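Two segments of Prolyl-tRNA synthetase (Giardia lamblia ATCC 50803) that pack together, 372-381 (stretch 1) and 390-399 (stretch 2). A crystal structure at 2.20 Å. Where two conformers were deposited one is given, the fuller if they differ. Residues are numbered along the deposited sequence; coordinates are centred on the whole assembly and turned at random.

Stretch 1 372-381: DLANGQCIVV
Stretch 2 390-399: KRVIPITEVM

The most unusual feature of this contact is that its hydrogen-bond ladder outlasts the strand that carries it: the last rung is made by the first residue of a helix. Gly376 O accepts from Ile395 N at 2.7 Å, with an N-H...O angle of 165°, just where stretch 2 leaves extended geometry. Gly376, the first residue after the helix containing 372-374 to leave helical values, has phi/psi 73/23, a positive phi that favours glycine. Its carbonyl also receives a CA-H...O contact, Pro394 CA to Gly376 O at 3.2 Å. Pro394 (-55/144) occupies the N-cap position, and Ile395 (-63/-40) begins the helical turn, in which Val398 N donates to Pro394 O at 3.1 Å.

Behind this junction lies a regular antiparallel pairing of strands 377-381 and 391-394, whose axes approach to 4.6 Å with their N-to-C directions 143° apart. Backbone phi lies between -137° and -91° and psi between 113° and 166° from Gln377 to Val381 and from Arg391 to Ile393. The register pairs Gln377 with Pro394, Cys378 with Ile393, Ile379 with Val392 and Val380 with Arg391, at CA-CA distances of 4.1, 5.7, 4.9 and 5.1 Å. As the alternation of such ladders requires, the second and fourth pairs bond reciprocally: Cys378 N to Ile393 O at 2.9 Å and Ile393 N to Cys378 O at 3.1 Å, then Val380 N to Arg391 O and Arg391 N to Val380 O, both 2.8 Å. Proline, lacking an amide hydrogen, fits the non-hydrogen-bonded pair with Gln377.

Side chains divide by face. Cys378 (p), Val380 (t), Arg391 (m) and Ile393 (m, then t) share one; Ile379 (m, then p) and Val392 (t) share the other. On the first, Val380 CG2 meets Ile393 CD1 at 3.7 Å, while Cys378 SG lies 3.8 Å from Val398 CG2, carrying the apolar packing from sheet to helix. Ile395 (m, t) extends it: its CD1 reaches Leu373 CD1 (Leu373 t, p) at 3.6 Å, so the helices flanking the strands also touch.

Gln377 shows how a side chain can start away from its partner and return. With chi1 and chi2 both m and chi3 -33°, it brings OE1 to 3.0 Å from Pro394 N, a close approach without a hydrogen to share, while NE2 makes a weak 3.4 Å hydrogen bond to Asn375 O. At the far end, Lys390 CB packs 3.9 Å from both Ile379 CG2 and Val381 CG2, as its extended chain (p, t, t, t) leads away. Altogether, 650 Å² is buried.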

# COMPACT_ATOMS: atom_id res chain seq x y z
N ASP B 372 -11.32 14.19 39.65
CA ASP B 372 -10.26 13.19 39.58
C ASP B 372 -8.87 13.82 39.42
O ASP B 372 -7.89 13.31 39.97
CB ASP B 372 -10.55 12.19 38.45
CG ASP B 372 -11.77 11.32 38.73
OD1 ASP B 372 -12.69 11.30 37.89
OD2 ASP B 372 -11.82 10.69 39.81
N LEU B 373 -8.80 14.93 38.68
CA LEU B 373 -7.55 15.69 38.54
C LEU B 373 -7.06 16.24 39.88
O LEU B 373 -5.86 16.34 40.11
CB LEU B 373 -7.75 16.85 37.55
CG LEU B 373 -6.53 17.76 37.33
CD1 LEU B 373 -5.33 16.95 36.84
CD2 LEU B 373 -6.85 18.88 36.35
N ALA B 374 -8.00 16.59 40.76
CA ALA B 374 -7.68 17.05 42.12
C ALA B 374 -7.08 15.91 42.94
O ALA B 374 -6.16 16.13 43.73
CB ALA B 374 -8.94 17.59 42.80
N ASN B 375 -7.61 14.70 42.76
CA ASN B 375 -7.09 13.51 43.44
C ASN B 375 -5.90 12.87 42.70
O ASN B 375 -5.35 11.88 43.16
CB ASN B 375 -8.20 12.47 43.64
CG ASN B 375 -9.25 12.91 44.65
OD1 ASN B 375 -8.93 13.47 45.70
ND2 ASN B 375 -10.52 12.65 44.35
N GLY B 376 -5.50 13.45 41.56
CA GLY B 376 -4.37 12.93 40.78
C GLY B 376 -4.67 11.63 40.02
O GLY B 376 -3.75 10.89 39.68
N GLN B 377 -5.95 11.36 39.76
CA GLN B 377 -6.37 10.12 39.12
C GLN B 377 -7.06 10.39 37.79
O GLN B 377 -7.54 11.49 37.53
CB GLN B 377 -7.34 9.35 40.03
CG GLN B 377 -6.88 9.18 41.48
CD GLN B 377 -5.67 8.26 41.64
OE1 GLN B 377 -5.50 7.30 40.88
NE2 GLN B 377 -4.84 8.54 42.63
N CYS B 378 -7.10 9.35 36.95
CA CYS B 378 -7.99 9.30 35.79
C CYS B 378 -8.61 7.90 35.71
O CYS B 378 -8.15 6.97 36.36
CB CYS B 378 -7.25 9.64 34.50
SG CYS B 378 -6.01 8.43 34.03
N ILE B 379 -9.65 7.77 34.90
CA ILE B 379 -10.36 6.51 34.76
C ILE B 379 -10.04 5.91 33.40
O ILE B 379 -10.21 6.57 32.38
CB ILE B 379 -11.88 6.71 34.92
CG1 ILE B 379 -12.20 7.32 36.28
CG2 ILE B 379 -12.62 5.39 34.76
CD1 ILE B 379 -12.08 8.84 36.32
N VAL B 380 -9.55 4.67 33.41
CA VAL B 380 -9.18 3.95 32.21
C VAL B 380 -10.07 2.71 32.08
O VAL B 380 -10.11 1.88 32.98
CB VAL B 380 -7.69 3.54 32.24
CG1 VAL B 380 -7.31 2.82 30.96
CG2 VAL B 380 -6.80 4.76 32.44
N VAL B 381 -10.77 2.60 30.95
CA VAL B 381 -11.77 1.56 30.74
C VAL B 381 -11.45 0.81 29.45
O VAL B 381 -11.52 1.40 28.37
CB VAL B 381 -13.18 2.17 30.64
CG1 VAL B 381 -14.25 1.08 30.47
CG2 VAL B 381 -13.48 3.06 31.87
N LYS B 390 -13.74 -0.77 35.41
CA LYS B 390 -12.91 0.41 35.20
C LYS B 390 -11.68 0.39 36.10
O LYS B 390 -11.74 -0.15 37.22
CB LYS B 390 -13.71 1.69 35.48
CG LYS B 390 -14.03 1.92 36.95
CD LYS B 390 -14.90 3.15 37.17
CE LYS B 390 -15.16 3.36 38.65
NZ LYS B 390 -16.01 4.56 38.91
N ARG B 391 -10.58 0.96 35.61
CA ARG B 391 -9.36 1.09 36.40
C ARG B 391 -9.13 2.55 36.78
O ARG B 391 -9.16 3.44 35.93
CB ARG B 391 -8.14 0.60 35.61
CG ARG B 391 -8.11 -0.90 35.36
CD ARG B 391 -8.80 -1.29 34.06
NE ARG B 391 -8.33 -2.60 33.60
CZ ARG B 391 -9.00 -3.75 33.67
NH1 ARG B 391 -10.23 -3.79 34.17
NH2 ARG B 391 -8.44 -4.87 33.23
N VAL B 392 -8.91 2.78 38.07
CA VAL B 392 -8.46 4.07 38.55
C VAL B 392 -6.93 4.03 38.56
O VAL B 392 -6.33 3.23 39.25
CB VAL B 392 -9.01 4.37 39.96
CG1 VAL B 392 -8.49 5.70 40.48
CG2 VAL B 392 -10.54 4.37 39.93
N ILE B 393 -6.33 4.89 37.74
CA ILE B 393 -4.88 4.94 37.60
C ILE B 393 -4.45 6.37 37.85
O ILE B 393 -5.02 7.29 37.25
CB ILE B 393 -4.42 4.53 36.18
CG1 ILE B 393 -5.09 3.23 35.74
CG2 ILE B 393 -2.90 4.38 36.15
CD1 ILE B 393 -4.47 2.64 34.47
N PRO B 394 -3.47 6.57 38.75
CA PRO B 394 -2.91 7.91 38.95
C PRO B 394 -2.39 8.50 37.64
O PRO B 394 -1.88 7.76 36.81
CB PRO B 394 -1.75 7.65 39.92
CG PRO B 394 -2.17 6.45 40.69
CD PRO B 394 -2.94 5.60 39.73
N ILE B 395 -2.56 9.80 37.46
CA ILE B 395 -2.13 10.48 36.24
C ILE B 395 -0.62 10.38 36.08
O ILE B 395 -0.13 10.16 34.97
CB ILE B 395 -2.57 11.96 36.21
CG1 ILE B 395 -4.09 12.07 36.09
CG2 ILE B 395 -1.92 12.70 35.03
CD1 ILE B 395 -4.60 13.50 36.09
N THR B 396 0.10 10.51 37.19
CA THR B 396 1.56 10.36 37.21
C THR B 396 1.99 9.00 36.65
O THR B 396 2.91 8.93 35.84
CB THR B 396 2.12 10.53 38.63
OG1 THR B 396 1.51 9.58 39.51
CG2 THR B 396 1.87 11.95 39.16
N GLU B 397 1.32 7.94 37.08
CA GLU B 397 1.60 6.58 36.57
C GLU B 397 1.36 6.51 35.07
O GLU B 397 2.19 5.98 34.33
CB GLU B 397 0.75 5.55 37.32
CG GLU B 397 1.18 4.10 37.10
CD GLU B 397 0.41 3.12 37.97
OE1 GLU B 397 -0.02 3.49 39.08
OE2 GLU B 397 0.24 1.95 37.54
N VAL B 398 0.23 7.05 34.61
CA VAL B 398 -0.10 7.10 33.19
C VAL B 398 0.97 7.83 32.36
O VAL B 398 1.24 7.45 31.21
CB VAL B 398 -1.50 7.72 32.95
CG1 VAL B 398 -1.73 8.05 31.50
CG2 VAL B 398 -2.59 6.77 33.46
N MET B 399 1.58 8.87 32.93
CA MET B 399 2.66 9.61 32.26
C MET B 399 4.02 8.90 32.40
O MET B 399 4.96 9.22 31.68
CB MET B 399 2.78 11.03 32.84
CG MET B 399 1.48 11.86 32.85
SD MET B 399 1.11 12.76 31.33
CE MET B 399 2.39 14.01 31.34